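Local coordinates for ribonuclease (Chelonia mydas, PDB 2ZPO), which probably cleaves RNA on the 3' side of pyrimidine nucleotides, as a secreted endonuclease of the pancreatic ribonuclease family, at residues 17-22 / 26-31; 34-39 / 92-97; 45-50 / 113-118; 55-60 / 101-106. One frame throughout, in Å; residues are numbered along the deposited sequence. Where two conformers were deposited one is given.

Contact 1. Residues 17-22 / 26-31. With SO4 (sulfate ion), chain D.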
loop_
_atom_site.group_PDB
_atom_site.type_symbol
_atom_site.label_atom_id
_atom_site.label_comp_id
_atom_site.label_asym_id
_atom_site.label_seq_id
_atom_site.Cartn_x
_atom_site.Cartn_y
_atom_site.Cartn_z
ATOM N N THR A 17 10.285 -2.022 6.763
ATOM C CA THR A 17 11.136 -3.208 6.803
ATOM C C THR A 17 12.461 -2.887 6.133
ATOM O O THR A 17 12.501 -2.275 5.070
ATOM C CB THR A 17 10.412 -4.402 6.138
ATOM O OG1 THR A 17 9.285 -4.747 6.928
ATOM C CG2 THR A 17 11.329 -5.635 5.989
ATOM N N ALA A 18 13.561 -3.248 6.804
ATOM C CA ALA A 18 14.892 -2.970 6.302
ATOM C C ALA A 18 15.182 -3.843 5.081
ATOM O O ALA A 18 14.713 -4.978 5.001
ATOM C CB ALA A 18 15.939 -3.228 7.408
ATOM N N ALA A 19 15.905 -3.272 4.128
ATOM C CA ALA A 19 16.292 -3.959 2.890
ATOM C C ALA A 19 17.496 -3.237 2.297
ATOM O O ALA A 19 17.737 -2.080 2.645
ATOM C CB ALA A 19 15.112 -3.999 1.893
ATOM N N PRO A 20 18.278 -3.912 1.414
ATOM C CA PRO A 20 19.479 -3.276 0.832
ATOM C C PRO A 20 19.189 -2.174 -0.176
ATOM O O PRO A 20 19.982 -1.234 -0.310
ATOM C CB PRO A 20 20.231 -4.434 0.152
ATOM C CG PRO A 20 19.334 -5.627 0.213
ATOM C CD PRO A 20 18.096 -5.311 0.988
ATOM N N ASP A 21 18.061 -2.285 -0.883
ATOM C CA ASP A 21 17.680 -1.301 -1.885
ATOM C C ASP A 21 16.189 -1.498 -2.178
ATOM O O ASP A 21 15.593 -2.454 -1.698
ATOM C CB ASP A 21 18.510 -1.502 -3.144
ATOM C CG ASP A 21 18.550 -2.958 -3.584
ATOM O OD1 ASP A 21 17.490 -3.515 -3.927
ATOM O OD2 ASP A 21 19.647 -3.561 -3.590
ATOM N N THR A 22 15.596 -0.610 -2.971
ATOM C CA THR A 22 14.137 -0.651 -3.141
ATOM C C THR A 22 13.655 -1.826 -3.995
ATOM O O THR A 22 12.595 -2.388 -3.750
ATOM C CB THR A 22 13.608 0.672 -3.695
ATOM O OG1 THR A 22 14.175 1.755 -2.952
ATOM C CG2 THR A 22 12.106 0.709 -3.562
ATOM N N CYS A 26 10.991 -4.457 -2.580
ATOM C CA CYS A 26 9.777 -4.842 -3.303
ATOM C C CYS A 26 9.667 -6.350 -3.541
ATOM O O CYS A 26 8.638 -6.958 -3.308
ATOM C CB CYS A 26 9.696 -4.054 -4.597
ATOM S SG CYS A 26 9.218 -2.344 -4.357
ATOM N N ASN A 27 10.771 -6.958 -3.979
ATOM C CA ASN A 27 10.776 -8.370 -4.218
ATOM C C ASN A 27 10.428 -9.176 -2.955
ATOM O O ASN A 27 9.594 -10.084 -2.986
ATOM C CB ASN A 27 12.138 -8.758 -4.795
ATOM C CG ASN A 27 12.287 -8.326 -6.258
ATOM O OD1 ASN A 27 11.281 -8.156 -6.977
ATOM N ND2 ASN A 27 13.532 -8.184 -6.720
ATOM N N GLN A 28 11.044 -8.794 -1.840
ATOM C CA GLN A 28 10.817 -9.486 -0.576
ATOM C C GLN A 28 9.405 -9.250 -0.041
ATOM O O GLN A 28 8.722 -10.171 0.392
ATOM C CB GLN A 28 11.855 -9.023 0.459
ATOM C CG GLN A 28 13.269 -9.470 0.099
ATOM C CD GLN A 28 14.345 -9.049 1.123
ATOM O OE1 GLN A 28 14.280 -7.979 1.729
ATOM N NE2 GLN A 28 15.360 -9.899 1.281
ATOM N N MET A 29 8.964 -8.003 -0.078
ATOM C CA MET A 29 7.717 -7.630 0.614
ATOM C C MET A 29 6.504 -8.130 -0.176
ATOM O O MET A 29 5.519 -8.593 0.405
ATOM C CB MET A 29 7.665 -6.113 0.845
ATOM C CG MET A 29 8.658 -5.587 1.857
ATOM S SD MET A 29 8.400 -6.220 3.533
ATOM C CE MET A 29 6.657 -5.979 3.749
ATOM N N MET A 30 6.592 -8.075 -1.503
ATOM C CA MET A 30 5.486 -8.564 -2.336
ATOM C C MET A 30 5.250 -10.039 -2.069
ATOM O O MET A 30 4.123 -10.483 -2.036
ATOM C CB MET A 30 5.765 -8.300 -3.812
ATOM C CG MET A 30 5.672 -6.816 -4.210
ATOM S SD MET A 30 4.092 -5.995 -3.824
ATOM C CE MET A 30 3.032 -6.664 -5.105
ATOM N N GLN A 31 6.329 -10.780 -1.865
ATOM C CA GLN A 31 6.197 -12.209 -1.551
ATOM C C GLN A 31 5.734 -12.445 -0.113
ATOM O O GLN A 31 4.768 -13.173 0.114
ATOM C CB GLN A 31 7.524 -12.931 -1.771
ATOM C CG GLN A 31 7.422 -14.422 -1.476
ATOM C CD GLN A 31 8.655 -15.200 -1.867
ATOM O OE1 GLN A 31 9.434 -14.773 -2.718
ATOM N NE2 GLN A 31 8.829 -16.370 -1.258
HETATM S S SO4 D . 14.466 5.307 -3.983
HETATM O O1 SO4 D . 14.287 3.984 -4.595
HETATM O O2 SO4 D . 13.464 6.268 -4.497
HETATM O O3 SO4 D . 14.404 5.172 -2.534
HETATM O O4 SO4 D . 15.801 5.819 -4.332
HETATM O O HOH W 1 16.629 -7.462 3.786
HETATM O O HOH W 2 12.593 -6.827 2.994
#
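Cys26 meets Thr22 one helical turn back: its backbone N gives a nearly straight hydrogen bond (165°) to Thr22 O at 2.9 Å, an i to i+4 bond of the first turn of helix 22-32. Its SG stands beside the backbone N, anti to the carbonyl carbon (chi1 -75°), and lies 3.4 Å from the same Thr22 O before joining Cys81 in a disulfide. At the start of this turn Thr22 also offers a hydroxyl, and OG1 donates to a sulfate O1 at 2.8 Å; Thr98 OG1 holds the same ion, which probably came from the crystallisation liquor. Just before it, Asp21 is the N-cap residue, a carboxylate suited to a helix start with its bare backbone N-H groups.

Gln28 follows, its chain extended beyond CG, with OE1 reaching 4.1 Å from the methyl CB of Ala19. A water gives a hydrogen bond to Gln28 OE1 at 3.2 Å and a weak one to Ala18 O, so a long amide suits a partly exposed place where solvent spans the gap to the loop. Met29 bends at chi2 and chi3, and this bend lays SD across Thr17, 3.8 Å from its CB. The flexible thioether follows the shape of the branched threonine, whose OG1 is hydrogen-bonded to Asp13 OD1.

Residues 17-22 thus lead from helix 3-11 into helix 22-32 along one flank of the latter, while Met29 also packs on Phe46 of strand 43-47 and Cys26 on Tyr94 of strand 94-108.

Contact 2. Residues 34-39 / 92-97. Unlike the reference sequence in segment 34-39: Leu37 (reference Ser).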
loop_
_atom_site.group_PDB
_atom_site.type_symbol
_atom_site.label_atom_id
_atom_site.label_comp_id
_atom_site.label_asym_id
_atom_site.label_seq_id
_atom_site.Cartn_x
_atom_site.Cartn_y
_atom_site.Cartn_z
ATOM N N GLY A 34 2.060 -11.977 0.599
ATOM C CA GLY A 34 1.045 -12.830 -0.040
ATOM C C GLY A 34 0.603 -12.353 -1.405
ATOM O O GLY A 34 -0.457 -12.727 -1.879
ATOM N N MET A 35 1.418 -11.511 -2.036
ATOM C CA MET A 35 1.036 -10.861 -3.287
ATOM C C MET A 35 1.735 -11.407 -4.557
ATOM O O MET A 35 1.645 -10.817 -5.639
ATOM C CB MET A 35 1.180 -9.336 -3.144
ATOM C CG MET A 35 0.042 -8.719 -2.338
ATOM S SD MET A 35 0.245 -6.917 -2.147
ATOM C CE MET A 35 1.595 -6.870 -0.975
ATOM N N THR A 36 2.384 -12.570 -4.431
ATOM C CA THR A 36 3.011 -13.195 -5.608
ATOM C C THR A 36 2.519 -14.622 -5.886
ATOM O O THR A 36 3.050 -15.297 -6.773
ATOM C CB THR A 36 4.547 -13.164 -5.564
ATOM O OG1 THR A 36 5.019 -13.944 -4.474
ATOM C CG2 THR A 36 5.060 -11.732 -5.408
ATOM N N LEU A 37 1.520 -15.062 -5.131
ATOM C CA LEU A 37 0.837 -16.309 -5.447
ATOM C C LEU A 37 -0.666 -16.110 -5.390
ATOM O O LEU A 37 -1.159 -15.370 -4.522
ATOM C CB LEU A 37 1.258 -17.422 -4.494
ATOM C CG LEU A 37 2.511 -18.236 -4.810
ATOM C CD1 LEU A 37 2.639 -19.346 -3.810
ATOM C CD2 LEU A 37 2.478 -18.809 -6.227
ATOM N N PRO A 38 -1.408 -16.750 -6.317
ATOM C CA PRO A 38 -0.906 -17.604 -7.409
ATOM C C PRO A 38 -0.305 -16.855 -8.615
ATOM O O PRO A 38 0.300 -17.487 -9.486
ATOM C CB PRO A 38 -2.154 -18.386 -7.830
ATOM C CG PRO A 38 -3.291 -17.466 -7.496
ATOM C CD PRO A 38 -2.881 -16.675 -6.301
ATOM N N VAL A 39 -0.463 -15.536 -8.662
ATOM C CA VAL A 39 0.074 -14.709 -9.770
ATOM C C VAL A 39 0.782 -13.463 -9.213
ATOM O O VAL A 39 0.557 -13.077 -8.072
ATOM C CB VAL A 39 -1.049 -14.247 -10.742
ATOM C CG1 VAL A 39 -1.646 -15.451 -11.500
ATOM C CG2 VAL A 39 -2.153 -13.511 -9.992
ATOM N N CYS A 92 8.263 -13.327 -9.946
ATOM C CA CYS A 92 7.762 -11.974 -9.874
ATOM C C CYS A 92 8.904 -11.061 -9.470
ATOM O O CYS A 92 9.333 -11.086 -8.313
ATOM C CB CYS A 92 6.675 -11.896 -8.796
ATOM S SG CYS A 92 5.321 -13.052 -9.032
ATOM N N ASN A 93 9.417 -10.283 -10.418
ATOM C CA ASN A 93 10.477 -9.303 -10.148
ATOM C C ASN A 93 9.942 -7.894 -10.206
ATOM O O ASN A 93 9.176 -7.547 -11.124
ATOM C CB ASN A 93 11.621 -9.456 -11.149
ATOM C CG ASN A 93 12.360 -10.758 -10.958
ATOM O OD1 ASN A 93 13.027 -10.938 -9.951
ATOM N ND2 ASN A 93 12.230 -11.673 -11.911
ATOM N N TYR A 94 10.314 -7.079 -9.223
ATOM C CA TYR A 94 9.758 -5.734 -9.098
ATOM C C TYR A 94 10.819 -4.669 -9.197
ATOM O O TYR A 94 11.986 -4.935 -8.931
ATOM C CB TYR A 94 9.003 -5.585 -7.754
ATOM C CG TYR A 94 7.738 -6.414 -7.725
ATOM C CD1 TYR A 94 6.521 -5.879 -8.179
ATOM C CD2 TYR A 94 7.757 -7.737 -7.293
ATOM C CE1 TYR A 94 5.369 -6.636 -8.190
ATOM C CE2 TYR A 94 6.584 -8.517 -7.291
ATOM C CZ TYR A 94 5.396 -7.956 -7.749
ATOM O OH TYR A 94 4.237 -8.714 -7.757
ATOM N N ASN A 95 10.402 -3.473 -9.616
ATOM C CA ASN A 95 11.189 -2.259 -9.417
ATOM C C ASN A 95 10.393 -1.401 -8.434
ATOM O O ASN A 95 9.213 -1.641 -8.206
ATOM C CB ASN A 95 11.400 -1.497 -10.726
ATOM C CG ASN A 95 12.214 -2.290 -11.741
ATOM O OD1 ASN A 95 13.321 -2.767 -11.445
ATOM N ND2 ASN A 95 11.660 -2.451 -12.935
ATOM N N GLY A 96 11.045 -0.415 -7.829
ATOM C CA GLY A 96 10.374 0.352 -6.791
ATOM C C GLY A 96 10.928 1.757 -6.700
ATOM O O GLY A 96 12.035 2.015 -7.155
ATOM N N GLY A 97 10.127 2.663 -6.144
ATOM C CA GLY A 97 10.572 3.999 -5.786
ATOM C C GLY A 97 10.027 4.338 -4.413
ATOM O O GLY A 97 9.086 3.701 -3.942
#
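Thr36 and Cys92 bury the most surface here, where the loop after helix 22-32 meets the approach to a long strand of the ribonuclease A sheet: Thr36 CB lies 3.6 Å from Cys92 SG, and the methyl CG2 comes 3.8 Å from Cys92 CB. Thr36 OG1 takes the place between the backbone N and the carbonyl carbon (chi1 64°), which turns CG2 to the sulfur side. A small branched residue suits a spot against a disulfide. Cys92 is bonded through SG to Cys40, the residue after Val39 in the same loop, so the covalent link and the packing join the same two parts of the chain.

Tyr94, the third participant, lies on strand 94-108. The same Thr36 methyl lies at the edge of its ring, near the ring plane, with CG2 4.0 Å from Tyr94 CE2 and 3.9 Å from OH. The phenol reaches beyond the methyl, and its hydroxyl is hydrogen-bonded to Lys41 O. Met30 and Cys26 of helix 22-32 also pack on this tyrosine.

Gly34 opens the segment as the C-prime residue of a Schellman motif that ends the helix. Across the two segments the chemistry is methyl, sulfur and ring edge; the direct meeting is one of van der Waals packing, while the specific fastening comes from the disulfide to Cys40 and the phenol's hydrogen bond to Lys41.

Contact 3. Residues 45-50 / 113-118. With SO4 (sulfate ion), chain B; SO4 (sulfate ion), chain C.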
loop_
_atom_site.group_PDB
_atom_site.type_symbol
_atom_site.label_atom_id
_atom_site.label_comp_id
_atom_site.label_asym_id
_atom_site.label_seq_id
_atom_site.Cartn_x
_atom_site.Cartn_y
_atom_site.Cartn_z
ATOM N N THR A 45 1.478 -0.231 -3.343
ATOM C CA THR A 45 2.119 0.739 -2.478
ATOM C C THR A 45 2.079 0.295 -1.014
ATOM O O THR A 45 1.015 -0.081 -0.475
ATOM C CB THR A 45 1.453 2.127 -2.617
ATOM O OG1 THR A 45 1.620 2.595 -3.972
ATOM C CG2 THR A 45 2.066 3.122 -1.621
ATOM N N PHE A 46 3.237 0.387 -0.362
ATOM C CA PHE A 46 3.343 0.162 1.072
ATOM C C PHE A 46 3.426 1.514 1.729
ATOM O O PHE A 46 4.215 2.373 1.308
ATOM C CB PHE A 46 4.599 -0.657 1.381
ATOM C CG PHE A 46 4.534 -2.066 0.842
ATOM C CD1 PHE A 46 3.814 -3.054 1.534
ATOM C CD2 PHE A 46 5.143 -2.393 -0.379
ATOM C CE1 PHE A 46 3.743 -4.380 1.028
ATOM C CE2 PHE A 46 5.084 -3.711 -0.878
ATOM C CZ PHE A 46 4.379 -4.695 -0.175
ATOM N N VAL A 47 2.582 1.724 2.735
ATOM C CA VAL A 47 2.567 3.001 3.446
ATOM C C VAL A 47 3.308 2.780 4.769
ATOM O O VAL A 47 2.974 1.859 5.512
ATOM C CB VAL A 47 1.108 3.476 3.720
ATOM C CG1 VAL A 47 1.134 4.803 4.422
ATOM C CG2 VAL A 47 0.278 3.568 2.408
ATOM N N HIS A 48 4.284 3.647 5.082
ATOM C CA HIS A 48 5.102 3.495 6.310
ATOM C C HIS A 48 4.579 4.408 7.407
ATOM O O HIS A 48 5.209 5.395 7.809
ATOM C CB HIS A 48 6.592 3.718 6.006
ATOM C CG HIS A 48 7.040 2.967 4.797
ATOM N ND1 HIS A 48 6.831 1.608 4.659
ATOM C CD2 HIS A 48 7.598 3.389 3.632
ATOM C CE1 HIS A 48 7.282 1.218 3.476
ATOM N NE2 HIS A 48 7.751 2.280 2.837
ATOM N N ALA A 49 3.387 4.069 7.875
ATOM C CA ALA A 49 2.754 4.742 9.016
ATOM C C ALA A 49 1.928 3.654 9.696
ATOM O O ALA A 49 1.626 2.621 9.099
ATOM C CB ALA A 49 1.841 5.850 8.538
ATOM N N SER A 50 1.553 3.897 10.938
ATOM C CA SER A 50 0.783 2.890 11.662
ATOM C C SER A 50 -0.638 2.713 11.126
ATOM O O SER A 50 -1.210 3.582 10.452
ATOM C CB SER A 50 0.723 3.253 13.149
ATOM O OG SER A 50 -0.099 4.369 13.376
ATOM N N VAL A 113 -10.306 0.101 3.385
ATOM C CA VAL A 113 -10.500 -1.185 2.689
ATOM C C VAL A 113 -9.711 -1.294 1.377
ATOM O O VAL A 113 -9.403 -2.390 0.940
ATOM C CB VAL A 113 -12.008 -1.516 2.475
ATOM C CG1 VAL A 113 -12.701 -1.767 3.830
ATOM C CG2 VAL A 113 -12.697 -0.412 1.729
ATOM N N HIS A 114 -9.396 -0.171 0.753
ATOM C CA HIS A 114 -8.543 -0.217 -0.446
ATOM C C HIS A 114 -7.615 0.991 -0.511
ATOM O O HIS A 114 -7.918 2.066 -0.014
ATOM C CB HIS A 114 -9.369 -0.219 -1.736
ATOM C CG HIS A 114 -10.430 -1.274 -1.788
ATOM N ND1 HIS A 114 -10.138 -2.618 -1.767
ATOM C CD2 HIS A 114 -11.780 -1.176 -1.858
ATOM C CE1 HIS A 114 -11.265 -3.310 -1.810
ATOM N NE2 HIS A 114 -12.275 -2.459 -1.868
ATOM N N TYR A 115 -6.484 0.799 -1.174
ATOM C CA TYR A 115 -5.597 1.916 -1.475
ATOM C C TYR A 115 -5.915 2.354 -2.884
ATOM O O TYR A 115 -5.951 1.515 -3.795
ATOM C CB TYR A 115 -4.146 1.454 -1.351
ATOM C CG TYR A 115 -3.131 2.545 -1.631
ATOM C CD1 TYR A 115 -2.660 3.354 -0.603
ATOM C CD2 TYR A 115 -2.678 2.799 -2.937
ATOM C CE1 TYR A 115 -1.750 4.380 -0.854
ATOM C CE2 TYR A 115 -1.745 3.809 -3.183
ATOM C CZ TYR A 115 -1.285 4.591 -2.146
ATOM O OH TYR A 115 -0.378 5.604 -2.348
ATOM N N ASP A 116 -6.116 3.647 -3.091
ATOM C CA ASP A 116 -6.370 4.138 -4.447
ATOM C C ASP A 116 -5.100 4.627 -5.129
ATOM O O ASP A 116 -4.614 3.996 -6.057
ATOM C CB ASP A 116 -7.468 5.187 -4.490
ATOM C CG ASP A 116 -7.788 5.597 -5.903
ATOM O OD1 ASP A 116 -7.619 4.736 -6.791
ATOM O OD2 ASP A 116 -8.216 6.735 -6.114
ATOM N N ARG A 117 -4.547 5.750 -4.664
ATOM C CA ARG A 117 -3.348 6.306 -5.279
ATOM C C ARG A 117 -2.699 7.315 -4.348
ATOM O O ARG A 117 -3.327 7.750 -3.380
ATOM C CB ARG A 117 -3.711 6.957 -6.623
ATOM C CG ARG A 117 -4.624 8.183 -6.549
ATOM C CD ARG A 117 -4.689 8.777 -7.960
ATOM N NE ARG A 117 -5.488 9.980 -8.069
ATOM C CZ ARG A 117 -5.037 11.209 -7.839
ATOM N NH1 ARG A 117 -3.776 11.401 -7.458
ATOM N NH2 ARG A 117 -5.851 12.246 -7.985
ATOM N N ALA A 118 -1.457 7.681 -4.663
ATOM C CA ALA A 118 -0.813 8.847 -4.071
ATOM C C ALA A 118 -1.354 10.113 -4.729
ATOM O O ALA A 118 -1.730 10.089 -5.919
ATOM C CB ALA A 118 0.697 8.763 -4.243
HETATM S S SO4 B . -6.462 -2.846 -2.943
HETATM O O1 SO4 B . -5.225 -3.623 -2.921
HETATM O O2 SO4 B . -7.062 -2.844 -4.276
HETATM O O3 SO4 B . -7.457 -3.383 -1.986
HETATM O O4 SO4 B . -6.155 -1.463 -2.630
HETATM S S SO4 C . -0.032 6.126 -8.113
HETATM O O1 SO4 C . 1.188 5.339 -8.353
HETATM O O2 SO4 C . 0.007 7.365 -8.884
HETATM O O3 SO4 C . -1.242 5.402 -8.529
HETATM O O4 SO4 C . -0.118 6.402 -6.682
HETATM O O HOH W 3 1.140 5.238 -4.496
#
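Tyr115 on strand 111-118 reaches across to Thr45 on strand 43-47, two strands of the curved antiparallel sheet of the ribonuclease A fold that lie apart in its strand order. With CG anti to the backbone N (chi1 -179°), its CB sits 3.8 Å from O4 of a sulfate, which the Tyr115 N also binds. Farther out, CE1 meets Val47 CG2 at 3.9 Å, a methyl of the branched valine approaching obliquely. Over one face of the ring stands Thr45 CB, 4.0 Å from the centroid and 27° off the normal, a CH-pi contact that suits the broad phenol to a beta-branched partner. CZ has the Thr45 methyl CG2 at 3.7 Å. A phenylalanine in place of Tyr115 would probably keep the CH-pi contact with Thr45 but leave the water at the tip without one of its mates.

The sulfate at Tyr115 N is also hydrogen-bonded to His11 NE2 and, in one of the two conformers of His114, to His114 ND1; both histidines are active-site residues by similarity, and the anion is consistent with a phosphate position. At the phenol tip, OH meets a water 2.7 Å away that also binds Thr45 OG1 and donates to O4 of a second sulfate.

Contact 4. Residues 55-60 / 101-106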
loop_
_atom_site.group_PDB
_atom_site.type_symbol
_atom_site.label_atom_id
_atom_site.label_comp_id
_atom_site.label_asym_id
_atom_site.label_seq_id
_atom_site.Cartn_x
_atom_site.Cartn_y
_atom_site.Cartn_z
ATOM N N THR A 55 -5.908 4.763 9.499
ATOM C CA THR A 55 -7.347 4.714 9.793
ATOM C C THR A 55 -8.016 6.079 10.032
ATOM O O THR A 55 -9.197 6.291 9.688
ATOM C CB THR A 55 -7.639 3.721 10.947
ATOM O OG1 THR A 55 -7.174 2.419 10.577
ATOM C CG2 THR A 55 -9.118 3.695 11.288
ATOM N N THR A 56 -7.259 7.040 10.557
ATOM C CA THR A 56 -7.861 8.329 10.818
ATOM C C THR A 56 -8.209 9.047 9.511
ATOM O O THR A 56 -8.992 9.975 9.533
ATOM C CB THR A 56 -6.989 9.204 11.713
ATOM O OG1 THR A 56 -7.727 10.373 12.075
ATOM C CG2 THR A 56 -5.719 9.607 10.999
ATOM N N ILE A 57 -7.633 8.580 8.400
ATOM C CA ILE A 57 -7.959 9.163 7.086
ATOM C C ILE A 57 -9.460 9.006 6.814
ATOM O O ILE A 57 -10.079 9.865 6.144
ATOM C CB ILE A 57 -7.116 8.520 5.941
ATOM C CG1 ILE A 57 -5.616 8.811 6.151
ATOM C CG2 ILE A 57 -7.574 9.054 4.559
ATOM C CD1 ILE A 57 -4.723 7.962 5.338
ATOM N N CYS A 58 -10.025 7.923 7.351
ATOM C CA CYS A 58 -11.462 7.631 7.174
ATOM C C CYS A 58 -12.350 8.573 7.979
ATOM O O CYS A 58 -13.583 8.617 7.775
ATOM C CB CYS A 58 -11.762 6.167 7.513
ATOM S SG CYS A 58 -10.842 5.032 6.507
ATOM N N GLY A 59 -11.733 9.332 8.881
ATOM C CA GLY A 59 -12.449 10.266 9.749
ATOM C C GLY A 59 -11.713 11.590 9.835
ATOM O O GLY A 59 -11.423 12.214 8.808
ATOM N N PRO A 60 -11.390 12.031 11.071
ATOM C CA PRO A 60 -10.875 13.389 11.227
ATOM C C PRO A 60 -9.503 13.649 10.582
ATOM O O PRO A 60 -9.156 14.812 10.364
ATOM C CB PRO A 60 -10.831 13.583 12.750
ATOM C CG PRO A 60 -10.778 12.219 13.323
ATOM C CD PRO A 60 -11.519 11.315 12.355
ATOM N N GLN A 101 4.114 11.492 0.356
ATOM C CA GLN A 101 2.954 11.984 -0.383
ATOM C C GLN A 101 1.699 11.760 0.439
ATOM O O GLN A 101 1.637 10.792 1.216
ATOM C CB GLN A 101 2.810 11.211 -1.690
ATOM C CG GLN A 101 3.942 11.449 -2.706
ATOM C CD GLN A 101 3.618 10.810 -4.022
ATOM O OE1 GLN A 101 2.895 11.386 -4.843
ATOM N NE2 GLN A 101 4.088 9.593 -4.212
ATOM N N ARG A 102 0.728 12.665 0.275
ATOM C CA ARG A 102 -0.630 12.368 0.759
ATOM C C ARG A 102 -1.188 11.208 -0.062
ATOM O O ARG A 102 -0.745 10.926 -1.186
ATOM C CB ARG A 102 -1.555 13.599 0.673
ATOM C CG ARG A 102 -1.069 14.789 1.536
ATOM C CD ARG A 102 -1.802 16.092 1.195
ATOM N NE ARG A 102 -3.243 15.985 1.329
ATOM C CZ ARG A 102 -4.143 16.253 0.385
ATOM N NH1 ARG A 102 -3.778 16.693 -0.813
ATOM N NH2 ARG A 102 -5.431 16.115 0.666
ATOM N N ILE A 103 -2.164 10.522 0.514
ATOM C CA ILE A 103 -2.743 9.350 -0.144
ATOM C C ILE A 103 -4.269 9.409 -0.179
ATOM O O ILE A 103 -4.904 10.050 0.678
ATOM C CB ILE A 103 -2.286 7.996 0.505
ATOM C CG1 ILE A 103 -2.734 7.885 1.971
ATOM C CG2 ILE A 103 -0.764 7.830 0.354
ATOM C CD1 ILE A 103 -2.497 6.517 2.629
ATOM N N ARG A 104 -4.830 8.686 -1.164
ATOM C CA ARG A 104 -6.276 8.581 -1.366
ATOM C C ARG A 104 -6.610 7.118 -1.181
ATOM O O ARG A 104 -6.028 6.254 -1.861
ATOM C CB ARG A 104 -6.667 9.046 -2.790
ATOM C CG ARG A 104 -8.155 8.904 -3.078
ATOM C CD ARG A 104 -8.559 9.562 -4.373
ATOM N NE ARG A 104 -8.474 11.013 -4.229
ATOM C CZ ARG A 104 -8.642 11.871 -5.220
ATOM N NH1 ARG A 104 -8.918 11.412 -6.443
ATOM N NH2 ARG A 104 -8.531 13.171 -4.976
ATOM N N ILE A 105 -7.439 6.842 -0.196
ATOM C CA ILE A 105 -7.863 5.461 0.088
ATOM C C ILE A 105 -9.404 5.343 -0.005
ATOM O O ILE A 105 -10.092 6.349 -0.023
ATOM C CB ILE A 105 -7.330 4.955 1.483
ATOM C CG1 ILE A 105 -7.935 5.760 2.643
ATOM C CG2 ILE A 105 -5.802 5.009 1.506
ATOM C CD1 ILE A 105 -7.541 5.211 4.040
ATOM N N ALA A 106 -9.910 4.114 -0.098
ATOM C CA ALA A 106 -11.352 3.878 0.037
ATOM C C ALA A 106 -11.618 3.428 1.446
ATOM O O ALA A 106 -10.920 2.536 1.967
ATOM C CB ALA A 106 -11.811 2.798 -0.935
#
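Ile57 packs on Ile105 and Ile103 of strand 94-108, closing part of the hydrophobic core of the ribonuclease A fold, where a short 3-10 turn after helix 51-55 covers the curved antiparallel sheet. The tight part is wholly aliphatic. Ile57 CG2 lies 3.8 Å from Ile105 CG1, and Ile105 CD1 reaches back to Ile57 CB at the same 3.8 Å, so the two branched chains cross obliquely and interlock. On its other branch Ile57 sends CD1 to Ile103 CD1, again 3.8 Å away, the side chains crossing at about a right angle. Both strand isoleucines place CG1 between the backbone N and the carbonyl carbon (chi1 62° for Ile103), and this aims their CD1 ends at the turn. Beta-branched residues suit both a strand and a buried seam. With an alanine in place of Ile57, Ile103 CD1 would probably lose its partner and Ile105 CG1 the methyl against it, opening a gap between turn and sheet.

The other side is looser and polar. Arg104 points away from the turn and forms a salt bridge with Asp71, and Arg102, partly exposed, gives its NE to Ser72 O; long charged chains suit this outward side of the strand. At the Ile105 end of the seam, Cys58 SG, disulfide-bonded to Cys107, lies 4.1 Å from Ile105 CD1.

Contacts 3 and 4 are buried, and contact 3 lies nearest the centre of the chain; contacts 1 and 2 are only partly buried and sit together on the far side from contact 4. Contacts 2 and 4 use the early and the later part of strand 94-108, the centres of the two contacts about 25 Å apart, and contact 3 adds the neighbouring strand 111-118. Phe46, on the strand of contact 3 but turned away from its partner, packs on Met29 and Met30 of contact 1 and Met35 of contact 2. The chemistry follows the place: aliphatic in contact 4, aromatic with water and sulfate in contact 3, sulfur and methyl in contact 2, and helix backbone with bridging water in contact 1.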